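Local coordinates for RNA 2'-o-ribose methyltransferase (Thermus thermophilus, PDB 1IPA), which probably transfers methyl groups from S-adenosylmethionine to ribose 2'-hydroxyls of RNA, as a TrmH-family enzyme whose active-site architecture rests on a deep trefoil knot, at residues Ala174-Val179 with Ala223-Ala228; Leu117-Val122 with Leu252-Ala257; Arg111-Ala116 with Gly141-Leu146; Ala132-Ala137 with Phe167-Leu172. All blocks are in the same frame, centred on the assembly; numbering follows the deposited sequence.

Interaction 1: Ala174-Val179 with Ala223-Ala228; sequences ASESEV and AAWLEA
Glu176 and Val179, close to one helical turn apart, both meet the indole of Trp225 at its edge, the ring reaching over from helix 223-228. Followed along the chain, the first segment opens with Ser175 at the N-cap of helix 176-185, where it forms a capping box with Glu178; the side-chain oxygens of that pair sit too near neighbouring atoms for their exact places to be trusted. Glu176 then supplies the polar half of the contact. Its CG stands anti to the carbonyl carbon (chi1 -54°) and the chain runs extended from there, which carries the carboxylate to the pyrrole edge. Trp225 NE1 donates to Glu176 OE2 over 3.3 Å, at an N-H...O angle of 162°. The acceptor lies almost in the indole plane, while the N-H meets the carboxylate from above its plane; the bond is fairly straight but long. A long, weak ion pair also links Glu176 to Arg222. Further along the same edge, Val179 CG1 meets Trp225 CH2 at 3.7 Å and supplies the apolar half. A leucine in place of Trp225 would probably leave Glu176 OE2 without this N-H partner and open a gap beside Val179. Around the pair, Val120 and Val122 of strand 117-122 and Leu180 of helix 176-185 all touch the indole, which thereby fills the angle between two helices and the sheet beneath them.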
loop_
_atom_site.group_PDB
_atom_site.type_symbol
_atom_site.label_atom_id
_atom_site.label_comp_id
_atom_site.label_asym_id
_atom_site.label_seq_id
_atom_site.Cartn_x
_atom_site.Cartn_y
_atom_site.Cartn_z
ATOM N N ALA A 174 -12.057 -0.684 7.571
ATOM C CA ALA A 174 -13.317 -0.743 8.297
ATOM C C ALA A 174 -13.965 -2.074 7.948
ATOM O O ALA A 174 -13.543 -2.747 7.004
ATOM C CB ALA A 174 -14.217 0.408 7.886
ATOM N N SER A 175 -14.988 -2.457 8.703
ATOM C CA SER A 175 -15.675 -3.714 8.448
ATOM C C SER A 175 -16.450 -3.601 7.144
ATOM O O SER A 175 -16.800 -2.502 6.717
ATOM C CB SER A 175 -16.643 -4.033 9.587
ATOM O OG SER A 175 -17.717 -3.106 9.602
ATOM N N GLU A 176 -16.721 -4.740 6.521
ATOM C CA GLU A 176 -17.460 -4.754 5.274
ATOM C C GLU A 176 -18.769 -3.984 5.431
ATOM O O GLU A 176 -19.102 -3.156 4.589
ATOM C CB GLU A 176 -17.728 -6.194 4.836
ATOM C CG GLU A 176 -16.458 -7.040 4.757
ATOM C CD GLU A 176 -16.660 -8.400 4.086
ATOM O OE1 GLU A 176 -15.713 -9.219 4.121
ATOM O OE2 GLU A 176 -17.750 -8.642 3.518
ATOM N N SER A 177 -19.498 -4.242 6.514
ATOM C CA SER A 177 -20.769 -3.562 6.774
ATOM C C SER A 177 -20.550 -2.061 6.886
ATOM O O SER A 177 -21.326 -1.274 6.350
ATOM C CB SER A 177 -21.399 -4.055 8.084
ATOM O OG SER A 177 -21.359 -5.466 8.190
ATOM N N GLU A 178 -19.492 -1.673 7.592
ATOM C CA GLU A 178 -19.161 -0.264 7.781
ATOM C C GLU A 178 -18.836 0.432 6.465
ATOM O O GLU A 178 -19.259 1.566 6.227
ATOM C CB GLU A 178 -17.968 -0.121 8.733
ATOM C CG GLU A 178 -18.280 -0.383 10.194
ATOM C CD GLU A 178 -17.024 -0.478 11.043
ATOM O OE1 GLU A 178 -16.294 -1.488 10.919
ATOM O OE2 GLU A 178 -16.760 0.459 11.825
ATOM N N VAL A 179 -18.071 -0.247 5.617
ATOM C CA VAL A 179 -17.696 0.309 4.325
ATOM C C VAL A 179 -18.913 0.391 3.415
ATOM O O VAL A 179 -19.098 1.379 2.707
ATOM C CB VAL A 179 -16.588 -0.540 3.663
ATOM C CG1 VAL A 179 -16.428 -0.166 2.194
ATOM C CG2 VAL A 179 -15.274 -0.317 4.404
ATOM N N ALA A 223 -22.441 -12.076 -1.465
ATOM C CA ALA A 223 -23.699 -11.576 -2.010
ATOM C C ALA A 223 -23.934 -10.129 -1.589
ATOM O O ALA A 223 -24.421 -9.318 -2.376
ATOM C CB ALA A 223 -24.861 -12.457 -1.547
ATOM N N ALA A 224 -23.574 -9.811 -0.349
ATOM C CA ALA A 224 -23.749 -8.466 0.182
ATOM C C ALA A 224 -23.229 -7.408 -0.787
ATOM O O ALA A 224 -23.901 -6.405 -1.032
ATOM C CB ALA A 224 -23.040 -8.341 1.520
ATOM N N TRP A 225 -22.037 -7.632 -1.333
ATOM C CA TRP A 225 -21.442 -6.682 -2.273
ATOM C C TRP A 225 -22.125 -6.669 -3.630
ATOM O O TRP A 225 -22.239 -5.620 -4.255
ATOM C CB TRP A 225 -19.948 -6.967 -2.466
ATOM C CG TRP A 225 -19.156 -6.691 -1.237
ATOM C CD1 TRP A 225 -18.834 -7.577 -0.252
ATOM C CD2 TRP A 225 -18.671 -5.414 -0.804
ATOM N NE1 TRP A 225 -18.187 -6.931 0.770
ATOM C CE2 TRP A 225 -18.072 -5.603 0.459
ATOM C CE3 TRP A 225 -18.690 -4.124 -1.362
ATOM C CZ2 TRP A 225 -17.494 -4.555 1.179
ATOM C CZ3 TRP A 225 -18.116 -3.080 -0.649
ATOM C CH2 TRP A 225 -17.524 -3.304 0.613
ATOM N N LEU A 226 -22.588 -7.830 -4.080
ATOM C CA LEU A 226 -23.249 -7.931 -5.375
ATOM C C LEU A 226 -24.648 -7.317 -5.405
ATOM O O LEU A 226 -25.083 -6.800 -6.430
ATOM C CB LEU A 226 -23.302 -9.394 -5.818
ATOM C CG LEU A 226 -21.917 -10.028 -5.957
ATOM C CD1 LEU A 226 -22.022 -11.400 -6.597
ATOM C CD2 LEU A 226 -21.037 -9.125 -6.801
ATOM N N GLU A 227 -25.345 -7.370 -4.279
ATOM C CA GLU A 227 -26.682 -6.808 -4.189
ATOM C C GLU A 227 -26.604 -5.294 -4.031
ATOM O O GLU A 227 -27.519 -4.572 -4.422
ATOM C CB GLU A 227 -27.425 -7.426 -3.000
ATOM C CG GLU A 227 -27.591 -8.938 -3.121
ATOM C CD GLU A 227 -28.225 -9.576 -1.895
ATOM O OE1 GLU A 227 -27.629 -9.491 -0.796
ATOM O OE2 GLU A 227 -29.319 -10.168 -2.032
ATOM N N ALA A 228 -25.497 -4.811 -3.473
ATOM C CA ALA A 228 -25.328 -3.379 -3.266
ATOM C C ALA A 228 -24.801 -2.636 -4.487
ATOM O O ALA A 228 -24.939 -1.416 -4.581
ATOM C CB ALA A 228 -24.410 -3.131 -2.081
#

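Interaction 2: Leu117-Val122 with Leu252-Ala257; sequences LILVAV and LLLYEA
Leu254 meets strand 117-122 with both of its methyl branches, each turned to a different leucine. Its CD2 lies 4.0 Å from Leu117 CD1, while its CD1 is 4.0 Å from Leu119 CD2, the Leu119 and Leu254 side chains crossing at about a right angle. Further along the helix, Ala257 CB meets the same methyl, 3.7 Å from Leu117 CD1. Because Leu117 carries CG anti to the backbone N (chi1 174°), its branched end is put over the helix, where it reaches both Leu254 and Ala257. Its other branch, CD2, comes within 4.1 Å of Leu254 O, an approach that the small side chain of Ala257 probably permits. Both strand leucines can serve one helix since alternate residues of a strand share a face. The segments themselves run nearly antiparallel, with 167° between their directions and axes 10.0 Å apart. In the next shell, Leu254 also packs on Ala137 and Ala140 of helix 127-140 and on Ile212 of the neighbouring strand 210-214, and Val133 touches Leu119. Ile118 and Val120, the alternate residues, face the other side of the sheet, where they touch Trp182 and Val179 of helix 176-185. Such a parallel sheet with helices on both faces is the layout of a Rossmann-like alpha/beta domain, here the SpoU methyltransferase domain, and helix 246-261 is the C-terminal helix laid against its central strands.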
loop_
_atom_site.group_PDB
_atom_site.type_symbol
_atom_site.label_atom_id
_atom_site.label_comp_id
_atom_site.label_asym_id
_atom_site.label_seq_id
_atom_site.Cartn_x
_atom_site.Cartn_y
_atom_site.Cartn_z
ATOM N N LEU A 117 -12.205 8.555 -7.668
ATOM C CA LEU A 117 -12.024 7.201 -8.177
ATOM C C LEU A 117 -11.593 6.416 -6.934
ATOM O O LEU A 117 -10.497 6.601 -6.419
ATOM C CB LEU A 117 -10.933 7.149 -9.250
ATOM C CG LEU A 117 -10.573 5.744 -9.751
ATOM C CD1 LEU A 117 -11.808 5.044 -10.322
ATOM C CD2 LEU A 117 -9.483 5.853 -10.802
ATOM N N ILE A 118 -12.473 5.550 -6.457
ATOM C CA ILE A 118 -12.221 4.782 -5.252
ATOM C C ILE A 118 -12.119 3.278 -5.463
ATOM O O ILE A 118 -12.941 2.674 -6.153
ATOM C CB ILE A 118 -13.334 5.076 -4.213
ATOM C CG1 ILE A 118 -13.207 6.524 -3.728
ATOM C CG2 ILE A 118 -13.251 4.112 -3.050
ATOM C CD1 ILE A 118 -14.450 7.059 -3.062
ATOM N N LEU A 119 -11.103 2.675 -4.854
ATOM C CA LEU A 119 -10.920 1.236 -4.956
ATOM C C LEU A 119 -11.286 0.597 -3.631
ATOM O O LEU A 119 -10.749 0.968 -2.600
ATOM C CB LEU A 119 -9.465 0.887 -5.290
ATOM C CG LEU A 119 -9.125 -0.609 -5.260
ATOM C CD1 LEU A 119 -9.941 -1.316 -6.322
ATOM C CD2 LEU A 119 -7.635 -0.821 -5.505
ATOM N N VAL A 120 -12.211 -0.349 -3.656
ATOM C CA VAL A 120 -12.599 -1.041 -2.437
ATOM C C VAL A 120 -12.035 -2.455 -2.519
ATOM O O VAL A 120 -12.430 -3.240 -3.381
ATOM C CB VAL A 120 -14.139 -1.106 -2.285
ATOM C CG1 VAL A 120 -14.508 -1.811 -0.990
ATOM C CG2 VAL A 120 -14.724 0.296 -2.289
ATOM N N ALA A 121 -11.094 -2.772 -1.637
ATOM C CA ALA A 121 -10.494 -4.095 -1.627
ATOM C C ALA A 121 -11.101 -4.924 -0.503
ATOM O O ALA A 121 -11.096 -4.519 0.659
ATOM C CB ALA A 121 -8.987 -3.984 -1.460
ATOM N N VAL A 122 -11.624 -6.088 -0.865
ATOM C CA VAL A 122 -12.269 -6.991 0.087
ATOM C C VAL A 122 -11.475 -8.283 0.274
ATOM O O VAL A 122 -11.057 -8.909 -0.703
ATOM C CB VAL A 122 -13.692 -7.369 -0.401
ATOM C CG1 VAL A 122 -14.353 -8.311 0.593
ATOM C CG2 VAL A 122 -14.528 -6.105 -0.612
ATOM N N LEU A 252 -6.075 -2.960 -13.818
ATOM C CA LEU A 252 -6.920 -3.067 -14.998
ATOM C C LEU A 252 -8.179 -2.210 -14.869
ATOM O O LEU A 252 -8.440 -1.353 -15.701
ATOM C CB LEU A 252 -7.307 -4.532 -15.232
ATOM C CG LEU A 252 -6.139 -5.426 -15.661
ATOM C CD1 LEU A 252 -6.553 -6.896 -15.661
ATOM C CD2 LEU A 252 -5.677 -4.996 -17.049
ATOM N N LEU A 253 -8.950 -2.448 -13.819
ATOM C CA LEU A 253 -10.180 -1.705 -13.574
ATOM C C LEU A 253 -9.930 -0.207 -13.426
ATOM O O LEU A 253 -10.642 0.603 -14.002
ATOM C CB LEU A 253 -10.852 -2.233 -12.306
ATOM C CG LEU A 253 -11.150 -3.732 -12.336
ATOM C CD1 LEU A 253 -11.324 -4.242 -10.926
ATOM C CD2 LEU A 253 -12.383 -3.996 -13.191
ATOM N N LEU A 254 -8.906 0.156 -12.662
ATOM C CA LEU A 254 -8.600 1.562 -12.438
ATOM C C LEU A 254 -8.050 2.280 -13.675
ATOM O O LEU A 254 -8.352 3.465 -13.887
ATOM C CB LEU A 254 -7.657 1.706 -11.240
ATOM C CG LEU A 254 -8.260 1.153 -9.938
ATOM C CD1 LEU A 254 -7.311 1.386 -8.778
ATOM C CD2 LEU A 254 -9.599 1.823 -9.665
ATOM N N TYR A 255 -7.259 1.585 -14.494
ATOM C CA TYR A 255 -6.747 2.210 -15.707
ATOM C C TYR A 255 -7.847 2.387 -16.738
ATOM O O TYR A 255 -7.792 3.297 -17.545
ATOM C CB TYR A 255 -5.584 1.414 -16.310
ATOM C CG TYR A 255 -4.255 1.927 -15.816
ATOM C CD1 TYR A 255 -3.740 1.517 -14.580
ATOM C CD2 TYR A 255 -3.551 2.891 -16.536
ATOM C CE1 TYR A 255 -2.564 2.058 -14.075
ATOM C CE2 TYR A 255 -2.372 3.436 -16.039
ATOM C CZ TYR A 255 -1.888 3.017 -14.810
ATOM O OH TYR A 255 -0.727 3.557 -14.314
ATOM N N GLU A 256 -8.845 1.511 -16.710
ATOM C CA GLU A 256 -9.974 1.613 -17.628
ATOM C C GLU A 256 -10.810 2.825 -17.218
ATOM O O GLU A 256 -11.460 3.457 -18.050
ATOM C CB GLU A 256 -10.839 0.346 -17.572
ATOM C CG GLU A 256 -12.259 0.525 -18.171
ATOM C CD GLU A 256 -12.268 0.907 -19.662
ATOM O OE1 GLU A 256 -13.357 1.253 -20.176
ATOM O OE2 GLU A 256 -11.205 0.857 -20.320
ATOM N N ALA A 257 -10.806 3.133 -15.925
ATOM C CA ALA A 257 -11.548 4.288 -15.422
ATOM C C ALA A 257 -10.818 5.529 -15.917
ATOM O O ALA A 257 -11.434 6.486 -16.364
ATOM C CB ALA A 257 -11.588 4.271 -13.912
#

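Interaction 3: Arg111-Ala116 with Gly141-Leu146; sequences RPSPDA and GAEAVL
Glu143 holds CG anti to its own backbone N (chi1 -169°) and keeps the chain extended beyond it, so that its carboxylate reaches the turn at Ser113. Ser113 in turn sets OG between its backbone N and its carbonyl carbon (chi1 69°), which brings the hydroxyl to the carboxylate that its main-chain N-H also addresses. The two oxygens divide the work. Ser113 OG donates to Glu143 OE1 at a modelled 2.5 Å, short enough that the exact length is doubtful. Ser113 N donates weakly to Glu143 OE2 over 3.3 Å, though almost straight at 163°. Ala116 adds an apolar wall, with its CB 3.5 Å from Glu143 OE1. Ser113 and Ala116 are the ends of a type I beta turn, closed by the bond from Ala116 N to Ser113 O, so the glutamate grips the turn by its first residue and leans on its last. A water bridges the main chains nearby, donating to the carbonyl oxygens of both Asp115 and Gly141. That glycine, with positive phi, is the C-prime residue of the Schellman motif ending helix 127-140. Glu143 OE2 is also hydrogen-bonded to Tyr110 OH, while Asp115 is engaged by Arg261 in a salt bridge. With Asp115 OD2 6.6 Å from Glu143 OE1, like charge is near, but a carboxylate met by a hydroxyl, a backbone N-H and a tyrosine at the surface is likely to remain ionised.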
loop_
_atom_site.group_PDB
_atom_site.type_symbol
_atom_site.label_atom_id
_atom_site.label_comp_id
_atom_site.label_asym_id
_atom_site.label_seq_id
_atom_site.Cartn_x
_atom_site.Cartn_y
_atom_site.Cartn_z
ATOM N N ARG A 111 -14.682 12.517 2.488
ATOM C CA ARG A 111 -15.881 12.601 1.659
ATOM C C ARG A 111 -15.425 12.686 0.208
ATOM O O ARG A 111 -14.686 13.596 -0.178
ATOM C CB ARG A 111 -16.749 13.820 2.019
ATOM C CG ARG A 111 -16.016 14.997 2.645
ATOM C CD ARG A 111 -15.115 15.745 1.671
ATOM N NE ARG A 111 -14.291 16.726 2.377
ATOM C CZ ARG A 111 -13.323 16.408 3.233
ATOM N NH1 ARG A 111 -13.046 15.133 3.485
ATOM N NH2 ARG A 111 -12.643 17.364 3.857
ATOM N N PRO A 112 -15.860 11.726 -0.616
ATOM C CA PRO A 112 -15.497 11.680 -2.035
ATOM C C PRO A 112 -15.760 12.967 -2.807
ATOM O O PRO A 112 -16.830 13.562 -2.698
ATOM C CB PRO A 112 -16.320 10.505 -2.562
ATOM C CG PRO A 112 -17.509 10.481 -1.645
ATOM C CD PRO A 112 -16.883 10.715 -0.301
ATOM N N SER A 113 -14.777 13.393 -3.591
ATOM C CA SER A 113 -14.922 14.593 -4.396
ATOM C C SER A 113 -15.598 14.202 -5.715
ATOM O O SER A 113 -15.676 13.025 -6.049
ATOM C CB SER A 113 -13.549 15.213 -4.665
ATOM O OG SER A 113 -12.778 14.394 -5.523
ATOM N N PRO A 114 -16.096 15.187 -6.480
ATOM C CA PRO A 114 -16.764 14.924 -7.760
ATOM C C PRO A 114 -15.923 14.192 -8.814
ATOM O O PRO A 114 -16.440 13.781 -9.861
ATOM C CB PRO A 114 -17.187 16.320 -8.219
ATOM C CG PRO A 114 -16.146 17.209 -7.606
ATOM C CD PRO A 114 -16.020 16.636 -6.219
ATOM N N ASP A 115 -14.633 14.026 -8.536
ATOM C CA ASP A 115 -13.726 13.336 -9.457
ATOM C C ASP A 115 -13.224 12.054 -8.790
ATOM O O ASP A 115 -12.286 11.426 -9.272
ATOM C CB ASP A 115 -12.511 14.220 -9.787
ATOM C CG ASP A 115 -12.871 15.472 -10.573
ATOM O OD1 ASP A 115 -13.168 15.371 -11.781
ATOM O OD2 ASP A 115 -12.848 16.571 -9.978
ATOM N N ALA A 116 -13.865 11.662 -7.694
ATOM C CA ALA A 116 -13.450 10.495 -6.923
ATOM C C ALA A 116 -13.407 9.108 -7.559
ATOM O O ALA A 116 -14.437 8.543 -7.925
ATOM C CB ALA A 116 -14.271 10.418 -5.659
ATOM N N GLY A 141 -4.294 6.713 -10.295
ATOM C CA GLY A 141 -4.822 7.985 -9.835
ATOM C C GLY A 141 -6.002 7.907 -8.883
ATOM O O GLY A 141 -6.714 8.884 -8.702
ATOM N N ALA A 142 -6.221 6.747 -8.278
ATOM C CA ALA A 142 -7.325 6.610 -7.349
ATOM C C ALA A 142 -7.220 7.678 -6.265
ATOM O O ALA A 142 -6.122 8.101 -5.893
ATOM C CB ALA A 142 -7.304 5.242 -6.724
ATOM N N GLU A 143 -8.368 8.106 -5.763
ATOM C CA GLU A 143 -8.413 9.108 -4.710
ATOM C C GLU A 143 -8.280 8.431 -3.347
ATOM O O GLU A 143 -7.807 9.026 -2.381
ATOM C CB GLU A 143 -9.736 9.874 -4.781
ATOM C CG GLU A 143 -9.782 11.110 -3.909
ATOM C CD GLU A 143 -11.094 11.845 -4.026
ATOM O OE1 GLU A 143 -11.377 12.383 -5.112
ATOM O OE2 GLU A 143 -11.850 11.879 -3.038
ATOM N N ALA A 144 -8.692 7.175 -3.269
ATOM C CA ALA A 144 -8.604 6.461 -2.011
ATOM C C ALA A 144 -8.776 4.973 -2.194
ATOM O O ALA A 144 -9.366 4.517 -3.173
ATOM C CB ALA A 144 -9.669 6.978 -1.042
ATOM N N VAL A 145 -8.255 4.220 -1.237
ATOM C CA VAL A 145 -8.389 2.773 -1.251
ATOM C C VAL A 145 -9.067 2.407 0.043
ATOM O O VAL A 145 -8.533 2.650 1.123
ATOM C CB VAL A 145 -7.034 2.051 -1.303
ATOM C CG1 VAL A 145 -7.249 0.549 -1.172
ATOM C CG2 VAL A 145 -6.331 2.368 -2.604
ATOM N N LEU A 146 -10.259 1.844 -0.054
ATOM C CA LEU A 146 -10.961 1.458 1.145
ATOM C C LEU A 146 -10.786 -0.034 1.292
ATOM O O LEU A 146 -11.225 -0.811 0.443
ATOM C CB LEU A 146 -12.446 1.823 1.047
ATOM C CG LEU A 146 -12.711 3.284 0.692
ATOM C CD1 LEU A 146 -14.206 3.549 0.725
ATOM C CD2 LEU A 146 -11.975 4.195 1.672
HETATM O O HOH W 1 -9.588 9.901 -8.453
#

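Interaction 4: Ala132-Ala137 with Phe167-Leu172; sequences AVLRSA and FSLRTL
Leu134 and Thr171 reach toward each other tip to tip, helix to strand. Leu134 CD2 lies 3.6 Å from Thr171 OG1 and 3.8 Å from Thr171 CG2, so both branches of the threonine face a single methyl. The hydroxyl is not spent on that apolar neighbour: with OG1 anti to the carbonyl carbon (chi1 -52°), it turns back along its own segment and donates to Leu169 O at 2.7 Å, from above the carbonyl plane. A valine in place of Thr171 would probably leave Leu169 O without this hydroxyl and the residues before the strand freer to shift. The helix involved, 127-140, is the connection of a beta-alpha-beta crossover between strands 117-122 and 144-148, and strand 171-174 is the next strand outward, at the edge of the parallel sheet. Leu169, in the approach to that strand, points one branch at the helix. Its CD2 comes to 3.4 Å from Leu134 O and 3.9 Å from Ala137 CB, so that this methyl lies against the helix between the Leu134 carbonyl and the Ala137 methyl. Val145 of the neighbouring strand touches Leu134, Ala137 and Leu169 alike, while Leu254 of helix 246-261 meets Ala137.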
loop_
_atom_site.group_PDB
_atom_site.type_symbol
_atom_site.label_atom_id
_atom_site.label_comp_id
_atom_site.label_asym_id
_atom_site.label_seq_id
_atom_site.Cartn_x
_atom_site.Cartn_y
_atom_site.Cartn_z
ATOM N N ALA A 132 1.135 -3.951 -3.049
ATOM C CA ALA A 132 1.076 -4.005 -4.512
ATOM C C ALA A 132 -0.197 -3.312 -4.997
ATOM O O ALA A 132 -0.167 -2.561 -5.970
ATOM C CB ALA A 132 1.121 -5.472 -5.008
ATOM N N VAL A 133 -1.308 -3.561 -4.308
ATOM C CA VAL A 133 -2.589 -2.944 -4.652
ATOM C C VAL A 133 -2.549 -1.423 -4.540
ATOM O O VAL A 133 -3.077 -0.723 -5.400
ATOM C CB VAL A 133 -3.729 -3.462 -3.751
ATOM C CG1 VAL A 133 -5.013 -2.674 -4.028
ATOM C CG2 VAL A 133 -3.951 -4.946 -4.002
ATOM N N LEU A 134 -1.922 -0.913 -3.481
ATOM C CA LEU A 134 -1.809 0.541 -3.279
ATOM C C LEU A 134 -0.982 1.182 -4.383
ATOM O O LEU A 134 -1.236 2.305 -4.792
ATOM C CB LEU A 134 -1.181 0.840 -1.913
ATOM C CG LEU A 134 -2.003 0.307 -0.725
ATOM C CD1 LEU A 134 -1.341 0.686 0.581
ATOM C CD2 LEU A 134 -3.408 0.880 -0.767
ATOM N N ARG A 135 0.005 0.444 -4.866
ATOM C CA ARG A 135 0.870 0.917 -5.928
ATOM C C ARG A 135 0.060 1.058 -7.217
ATOM O O ARG A 135 0.189 2.051 -7.933
ATOM C CB ARG A 135 2.017 -0.072 -6.117
ATOM C CG ARG A 135 3.098 0.361 -7.081
ATOM C CD ARG A 135 4.191 -0.685 -7.067
ATOM N NE ARG A 135 5.277 -0.412 -7.995
ATOM C CZ ARG A 135 6.282 -1.253 -8.209
ATOM N NH1 ARG A 135 6.324 -2.413 -7.559
ATOM N NH2 ARG A 135 7.241 -0.938 -9.070
ATOM N N SER A 136 -0.776 0.065 -7.510
ATOM C CA SER A 136 -1.616 0.111 -8.710
ATOM C C SER A 136 -2.652 1.227 -8.605
ATOM O O SER A 136 -2.916 1.920 -9.576
ATOM C CB SER A 136 -2.346 -1.219 -8.921
ATOM O OG SER A 136 -1.457 -2.218 -9.374
ATOM N N ALA A 137 -3.238 1.390 -7.425
ATOM C CA ALA A 137 -4.235 2.431 -7.220
ATOM C C ALA A 137 -3.609 3.832 -7.338
ATOM O O ALA A 137 -4.230 4.769 -7.847
ATOM C CB ALA A 137 -4.883 2.258 -5.870
ATOM N N PHE A 167 2.677 6.123 2.196
ATOM C CA PHE A 167 2.871 7.349 2.963
ATOM C C PHE A 167 2.031 8.516 2.446
ATOM O O PHE A 167 1.942 9.551 3.102
ATOM C CB PHE A 167 4.354 7.762 2.937
ATOM C CG PHE A 167 5.288 6.710 3.466
ATOM C CD1 PHE A 167 6.418 6.344 2.744
ATOM C CD2 PHE A 167 5.031 6.071 4.673
ATOM C CE1 PHE A 167 7.269 5.362 3.209
ATOM C CE2 PHE A 167 5.886 5.079 5.150
ATOM C CZ PHE A 167 7.001 4.724 4.419
ATOM N N SER A 168 1.407 8.346 1.284
ATOM C CA SER A 168 0.623 9.423 0.687
ATOM C C SER A 168 -0.781 9.074 0.159
ATOM O O SER A 168 -1.646 9.946 0.096
ATOM C CB SER A 168 1.447 10.066 -0.435
ATOM O OG SER A 168 1.911 9.087 -1.355
ATOM N N LEU A 169 -1.013 7.821 -0.223
ATOM C CA LEU A 169 -2.323 7.419 -0.732
ATOM C C LEU A 169 -3.340 7.167 0.378
ATOM O O LEU A 169 -3.144 6.290 1.213
ATOM C CB LEU A 169 -2.203 6.154 -1.581
ATOM C CG LEU A 169 -3.518 5.723 -2.245
ATOM C CD1 LEU A 169 -4.027 6.852 -3.129
ATOM C CD2 LEU A 169 -3.299 4.457 -3.070
ATOM N N ARG A 170 -4.431 7.931 0.378
ATOM C CA ARG A 170 -5.463 7.766 1.391
ATOM C C ARG A 170 -5.946 6.315 1.413
ATOM O O ARG A 170 -6.652 5.859 0.514
ATOM C CB ARG A 170 -6.643 8.702 1.129
ATOM C CG ARG A 170 -7.719 8.574 2.186
ATOM C CD ARG A 170 -9.008 9.316 1.842
ATOM N NE ARG A 170 -8.903 10.765 1.989
ATOM C CZ ARG A 170 -8.465 11.587 1.041
ATOM N NH1 ARG A 170 -8.089 11.105 -0.135
ATOM N NH2 ARG A 170 -8.416 12.896 1.268
ATOM N N THR A 171 -5.555 5.598 2.456
ATOM C CA THR A 171 -5.904 4.199 2.612
ATOM C C THR A 171 -6.626 3.996 3.931
ATOM O O THR A 171 -6.045 4.213 4.995
ATOM C CB THR A 171 -4.640 3.346 2.604
ATOM O OG1 THR A 171 -3.868 3.673 1.443
ATOM C CG2 THR A 171 -4.989 1.871 2.585
ATOM N N LEU A 172 -7.887 3.579 3.859
ATOM C CA LEU A 172 -8.692 3.368 5.057
ATOM C C LEU A 172 -9.234 1.952 5.213
ATOM O O LEU A 172 -9.465 1.234 4.233
ATOM C CB LEU A 172 -9.870 4.343 5.089
ATOM C CG LEU A 172 -9.641 5.841 4.867
ATOM C CD1 LEU A 172 -8.423 6.317 5.644
ATOM C CD2 LEU A 172 -9.455 6.094 3.397
#

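Interactions 1, 2 and 4 are buried, whereas interaction 3 lies at the surface, and the chemistry follows. Interactions 2 and 4 join the same side of the parallel sheet, interaction 2 through apolar side chains alone, interaction 4 mainly so, with a threonine hydroxyl and a helix carbonyl at its border; they meet where Leu254 packs on Ala137 and Leu119 on Val133. Interaction 1 belongs to the other face, reaching strand 117-122 through Val120 and Val122, and adds one indole hydrogen bond to its packing. Interaction 3, at the ends of strands, relies on a carboxylate and a water. It is tied to interaction 2 by backbone pairing between strands 117-122 and 144-148, and to interaction 4 through the end of helix 127-140.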